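Putative enoyl-CoA hydratase/isomerase (Bordetella parapertussis, PDB 3ISA) probably acts on acyl-CoA thioesters as a hydratase or isomerase of the crotonase family, its exact substrate and reaction being unestablished. Local coordinates at residues L100-V114 and C120-P134. Numbering follows the deposited sequence.
Sequences LTLALAHGRNFGAGV and CKWRYCTPEAGFRMP
L102 CD1 meets the Y124 ring at its edge, in the ring plane and 3.7 Å from CD2, and also packs on W122 CB. L100 CD2 instead sits over one face of the W122 indole, offset toward the rim. Both leucines hold CG anti to the backbone N (chi1 179° and 167°), which carries their branches across to the neighbouring strand. On the reverse face A103 CB packs 3.7 Å from C120 SG, and A105 CB touches F131 CE1 at 4.0 Å, linking the two sheets. Outward, 100-105 and 122-125 run parallel, 12° apart, A103 N donating to W122 O at 2.9 Å. After a two-residue slip in register, parallel pairing resumes between 108-110 and 130-132, ending with G111 N to R132 O (2.8 Å) at the N-cap of helix 112-119. N109 ND2 reaches H106 O at 3.0 Å and G130 O only weakly, while its OD1 accepts from F63 and S64. At the opposite end T101 OG1 accepts from K121 N, and a water joins it to K121 NZ, itself bonded to A95 O. In this beta-alpha-beta crossover of the crotonase fold, backbone bonds thus build each sheet, apolar contact joins the two, and the N109 amide ties down the 106-109 link.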
# COMPACT_ATOMS: atom_id res chain seq x y z
N LEU D 100 20.01 0.48 18.61
CA LEU D 100 19.43 -0.71 19.24
C LEU D 100 18.78 -0.23 20.56
O LEU D 100 19.29 0.70 21.20
CB LEU D 100 20.50 -1.75 19.55
CG LEU D 100 20.05 -3.05 20.24
CD1 LEU D 100 18.96 -3.77 19.38
CD2 LEU D 100 21.22 -3.96 20.50
N THR D 101 17.67 -0.84 20.94
CA THR D 101 16.99 -0.46 22.19
C THR D 101 16.78 -1.69 23.06
O THR D 101 16.44 -2.77 22.55
CB THR D 101 15.65 0.22 21.89
OG1 THR D 101 14.85 -0.65 21.08
CG2 THR D 101 15.90 1.56 21.13
N LEU D 102 16.98 -1.51 24.37
CA LEU D 102 16.88 -2.57 25.35
C LEU D 102 16.03 -2.09 26.53
O LEU D 102 16.29 -1.02 27.11
CB LEU D 102 18.28 -2.99 25.83
CG LEU D 102 18.43 -3.87 27.10
CD1 LEU D 102 17.81 -5.23 26.87
CD2 LEU D 102 19.89 -4.05 27.48
N ALA D 103 15.04 -2.88 26.91
CA ALA D 103 14.23 -2.53 28.06
C ALA D 103 14.33 -3.63 29.11
O ALA D 103 14.41 -4.81 28.77
CB ALA D 103 12.79 -2.31 27.66
N LEU D 104 14.33 -3.23 30.37
CA LEU D 104 14.50 -4.14 31.48
C LEU D 104 13.41 -3.85 32.50
O LEU D 104 13.43 -2.80 33.16
CB LEU D 104 15.89 -3.95 32.11
CG LEU D 104 17.11 -4.21 31.22
CD1 LEU D 104 18.36 -3.55 31.83
CD2 LEU D 104 17.34 -5.69 30.96
N ALA D 105 12.43 -4.75 32.57
CA ALA D 105 11.23 -4.52 33.39
C ALA D 105 11.25 -5.38 34.64
O ALA D 105 11.78 -6.49 34.64
CB ALA D 105 9.97 -4.82 32.61
N HIS D 106 10.65 -4.84 35.70
CA HIS D 106 10.44 -5.56 36.93
C HIS D 106 9.16 -5.04 37.54
O HIS D 106 8.63 -4.03 37.07
CB HIS D 106 11.66 -5.45 37.88
CG HIS D 106 11.92 -4.06 38.40
ND1 HIS D 106 12.33 -3.02 37.60
CD2 HIS D 106 11.88 -3.57 39.66
CE1 HIS D 106 12.50 -1.94 38.33
NE2 HIS D 106 12.23 -2.24 39.59
N GLY D 107 8.61 -5.75 38.53
CA GLY D 107 7.41 -5.30 39.22
C GLY D 107 6.17 -5.26 38.32
O GLY D 107 6.15 -5.89 37.25
N ARG D 108 5.17 -4.51 38.78
CA ARG D 108 3.88 -4.41 38.11
C ARG D 108 3.84 -3.22 37.16
O ARG D 108 3.98 -2.06 37.58
CB ARG D 108 2.76 -4.31 39.14
CG ARG D 108 2.67 -5.52 40.09
CD ARG D 108 1.71 -5.26 41.25
NE ARG D 108 0.35 -4.97 40.77
CZ ARG D 108 -0.72 -4.88 41.54
NH1 ARG D 108 -0.63 -5.07 42.86
NH2 ARG D 108 -1.90 -4.61 41.00
N ASN D 109 3.63 -3.50 35.88
CA ASN D 109 3.69 -2.48 34.84
C ASN D 109 2.39 -2.36 34.07
O ASN D 109 1.72 -3.37 33.82
CB ASN D 109 4.86 -2.80 33.93
CG ASN D 109 6.16 -3.00 34.73
OD1 ASN D 109 6.71 -2.04 35.29
ND2 ASN D 109 6.61 -4.25 34.83
N PHE D 110 2.04 -1.13 33.70
CA PHE D 110 0.70 -0.82 33.20
C PHE D 110 0.73 0.11 32.00
O PHE D 110 1.56 1.03 31.94
CB PHE D 110 -0.15 -0.15 34.29
CG PHE D 110 -0.40 -1.01 35.49
CD1 PHE D 110 -1.47 -1.91 35.50
CD2 PHE D 110 0.42 -0.92 36.62
CE1 PHE D 110 -1.71 -2.71 36.60
CE2 PHE D 110 0.18 -1.72 37.73
CZ PHE D 110 -0.89 -2.62 37.72
N GLY D 111 -0.21 -0.12 31.07
CA GLY D 111 -0.53 0.84 30.01
C GLY D 111 0.65 1.30 29.17
O GLY D 111 1.42 0.48 28.67
N ALA D 112 0.81 2.62 29.04
CA ALA D 112 1.90 3.21 28.28
C ALA D 112 3.30 2.76 28.77
O ALA D 112 4.25 2.75 28.00
CB ALA D 112 1.78 4.73 28.28
N GLY D 113 3.39 2.38 30.05
CA GLY D 113 4.59 1.73 30.59
C GLY D 113 4.93 0.44 29.87
O GLY D 113 6.08 0.21 29.48
N VAL D 114 3.93 -0.42 29.70
CA VAL D 114 4.10 -1.65 28.93
C VAL D 114 4.38 -1.32 27.46
O VAL D 114 5.19 -1.98 26.84
CB VAL D 114 2.86 -2.60 29.10
CG1 VAL D 114 3.05 -3.92 28.32
CG2 VAL D 114 2.59 -2.87 30.60
N CYS D 120 10.80 -1.25 22.60
CA CYS D 120 12.21 -1.64 22.61
C CYS D 120 12.42 -3.01 21.98
O CYS D 120 11.56 -3.87 22.13
CB CYS D 120 12.74 -1.65 24.03
SG CYS D 120 12.77 0.00 24.74
N LYS D 121 13.55 -3.19 21.29
CA LYS D 121 13.80 -4.38 20.48
C LYS D 121 14.22 -5.59 21.32
O LYS D 121 13.74 -6.70 21.08
CB LYS D 121 14.84 -4.09 19.41
CG LYS D 121 14.43 -3.01 18.37
CD LYS D 121 13.27 -3.49 17.48
CE LYS D 121 12.51 -2.33 16.79
NZ LYS D 121 11.61 -1.54 17.73
N TRP D 122 15.12 -5.37 22.28
CA TRP D 122 15.52 -6.43 23.23
C TRP D 122 14.75 -6.21 24.53
O TRP D 122 14.82 -5.13 25.13
CB TRP D 122 17.04 -6.40 23.48
CG TRP D 122 17.92 -6.90 22.35
CD1 TRP D 122 17.64 -6.90 21.00
CD2 TRP D 122 19.24 -7.46 22.48
NE1 TRP D 122 18.70 -7.43 20.30
CE2 TRP D 122 19.69 -7.77 21.18
CE3 TRP D 122 20.07 -7.73 23.57
CZ2 TRP D 122 20.95 -8.35 20.94
CZ3 TRP D 122 21.32 -8.31 23.33
CH2 TRP D 122 21.75 -8.59 22.03
N ARG D 123 13.96 -7.20 24.94
CA ARG D 123 13.09 -7.02 26.09
C ARG D 123 13.29 -8.16 27.09
O ARG D 123 13.15 -9.33 26.74
CB ARG D 123 11.62 -6.96 25.65
CG ARG D 123 11.32 -5.91 24.60
CD ARG D 123 9.88 -5.99 24.10
NE ARG D 123 9.60 -7.22 23.36
CZ ARG D 123 9.93 -7.44 22.08
NH1 ARG D 123 9.63 -8.61 21.51
NH2 ARG D 123 10.55 -6.51 21.37
N TYR D 124 13.62 -7.79 28.33
CA TYR D 124 13.84 -8.76 29.40
C TYR D 124 13.04 -8.33 30.62
O TYR D 124 12.80 -7.14 30.83
CB TYR D 124 15.33 -8.84 29.78
CG TYR D 124 16.22 -9.44 28.72
CD1 TYR D 124 16.48 -10.82 28.69
CD2 TYR D 124 16.84 -8.64 27.76
CE1 TYR D 124 17.31 -11.38 27.73
CE2 TYR D 124 17.67 -9.19 26.80
CZ TYR D 124 17.90 -10.55 26.79
OH TYR D 124 18.72 -11.10 25.83
N CYS D 125 12.62 -9.30 31.43
CA CYS D 125 12.00 -8.95 32.70
C CYS D 125 12.40 -9.92 33.81
O CYS D 125 12.93 -10.99 33.53
CB CYS D 125 10.48 -8.86 32.57
SG CYS D 125 9.64 -10.44 32.30
N THR D 126 12.17 -9.52 35.06
CA THR D 126 12.36 -10.41 36.21
C THR D 126 11.27 -11.49 36.19
O THR D 126 10.18 -11.25 35.68
CB THR D 126 12.32 -9.63 37.55
OG1 THR D 126 11.11 -8.84 37.63
CG2 THR D 126 13.55 -8.74 37.72
N PRO D 127 11.56 -12.70 36.75
CA PRO D 127 10.53 -13.77 36.78
C PRO D 127 9.24 -13.38 37.49
O PRO D 127 8.20 -13.98 37.22
CB PRO D 127 11.22 -14.90 37.55
CG PRO D 127 12.66 -14.65 37.39
CD PRO D 127 12.83 -13.16 37.33
N GLU D 128 9.30 -12.39 38.37
CA GLU D 128 8.15 -11.93 39.14
C GLU D 128 7.39 -10.75 38.49
O GLU D 128 6.39 -10.27 39.04
CB GLU D 128 8.58 -11.55 40.57
CG GLU D 128 9.38 -12.63 41.31
CD GLU D 128 10.90 -12.57 41.04
OE1 GLU D 128 11.36 -11.69 40.28
OE2 GLU D 128 11.63 -13.44 41.58
N ALA D 129 7.86 -10.28 37.33
CA ALA D 129 7.26 -9.10 36.67
C ALA D 129 5.87 -9.38 36.10
O ALA D 129 5.55 -10.52 35.74
CB ALA D 129 8.19 -8.56 35.58
N GLY D 130 5.06 -8.33 36.01
CA GLY D 130 3.69 -8.44 35.50
C GLY D 130 3.37 -7.27 34.60
O GLY D 130 3.98 -6.19 34.71
N PHE D 131 2.43 -7.49 33.68
CA PHE D 131 2.11 -6.50 32.65
C PHE D 131 0.61 -6.47 32.46
O PHE D 131 -0.04 -7.52 32.45
CB PHE D 131 2.75 -6.87 31.29
CG PHE D 131 4.24 -7.14 31.34
CD1 PHE D 131 5.16 -6.10 31.15
CD2 PHE D 131 4.73 -8.44 31.53
CE1 PHE D 131 6.55 -6.36 31.16
CE2 PHE D 131 6.09 -8.71 31.56
CZ PHE D 131 7.01 -7.66 31.38
N ARG D 132 0.06 -5.28 32.27
CA ARG D 132 -1.33 -5.12 31.86
C ARG D 132 -1.51 -3.86 31.01
O ARG D 132 -0.98 -2.81 31.36
CB ARG D 132 -2.23 -5.04 33.11
CG ARG D 132 -3.72 -5.19 32.81
CD ARG D 132 -4.62 -5.01 34.05
NE ARG D 132 -6.02 -5.22 33.71
CZ ARG D 132 -7.06 -4.58 34.24
NH1 ARG D 132 -6.90 -3.63 35.16
NH2 ARG D 132 -8.29 -4.88 33.83
N MET D 133 -2.24 -3.97 29.90
CA MET D 133 -2.61 -2.79 29.10
C MET D 133 -4.14 -2.71 29.10
O MET D 133 -4.79 -3.34 28.25
CB MET D 133 -2.08 -2.90 27.65
CG MET D 133 -0.53 -2.72 27.46
SD MET D 133 0.12 -3.40 25.90
CE MET D 133 0.15 -5.14 26.33
N PRO D 134 -4.72 -1.98 30.08
CA PRO D 134 -6.17 -1.93 30.30
C PRO D 134 -6.93 -0.78 29.62
O PRO D 134 -8.13 -0.66 29.82
CB PRO D 134 -6.27 -1.77 31.82
CG PRO D 134 -5.05 -0.96 32.17
CD PRO D 134 -4.00 -1.19 31.09
O HOH W 1 13.61 0.28 19.01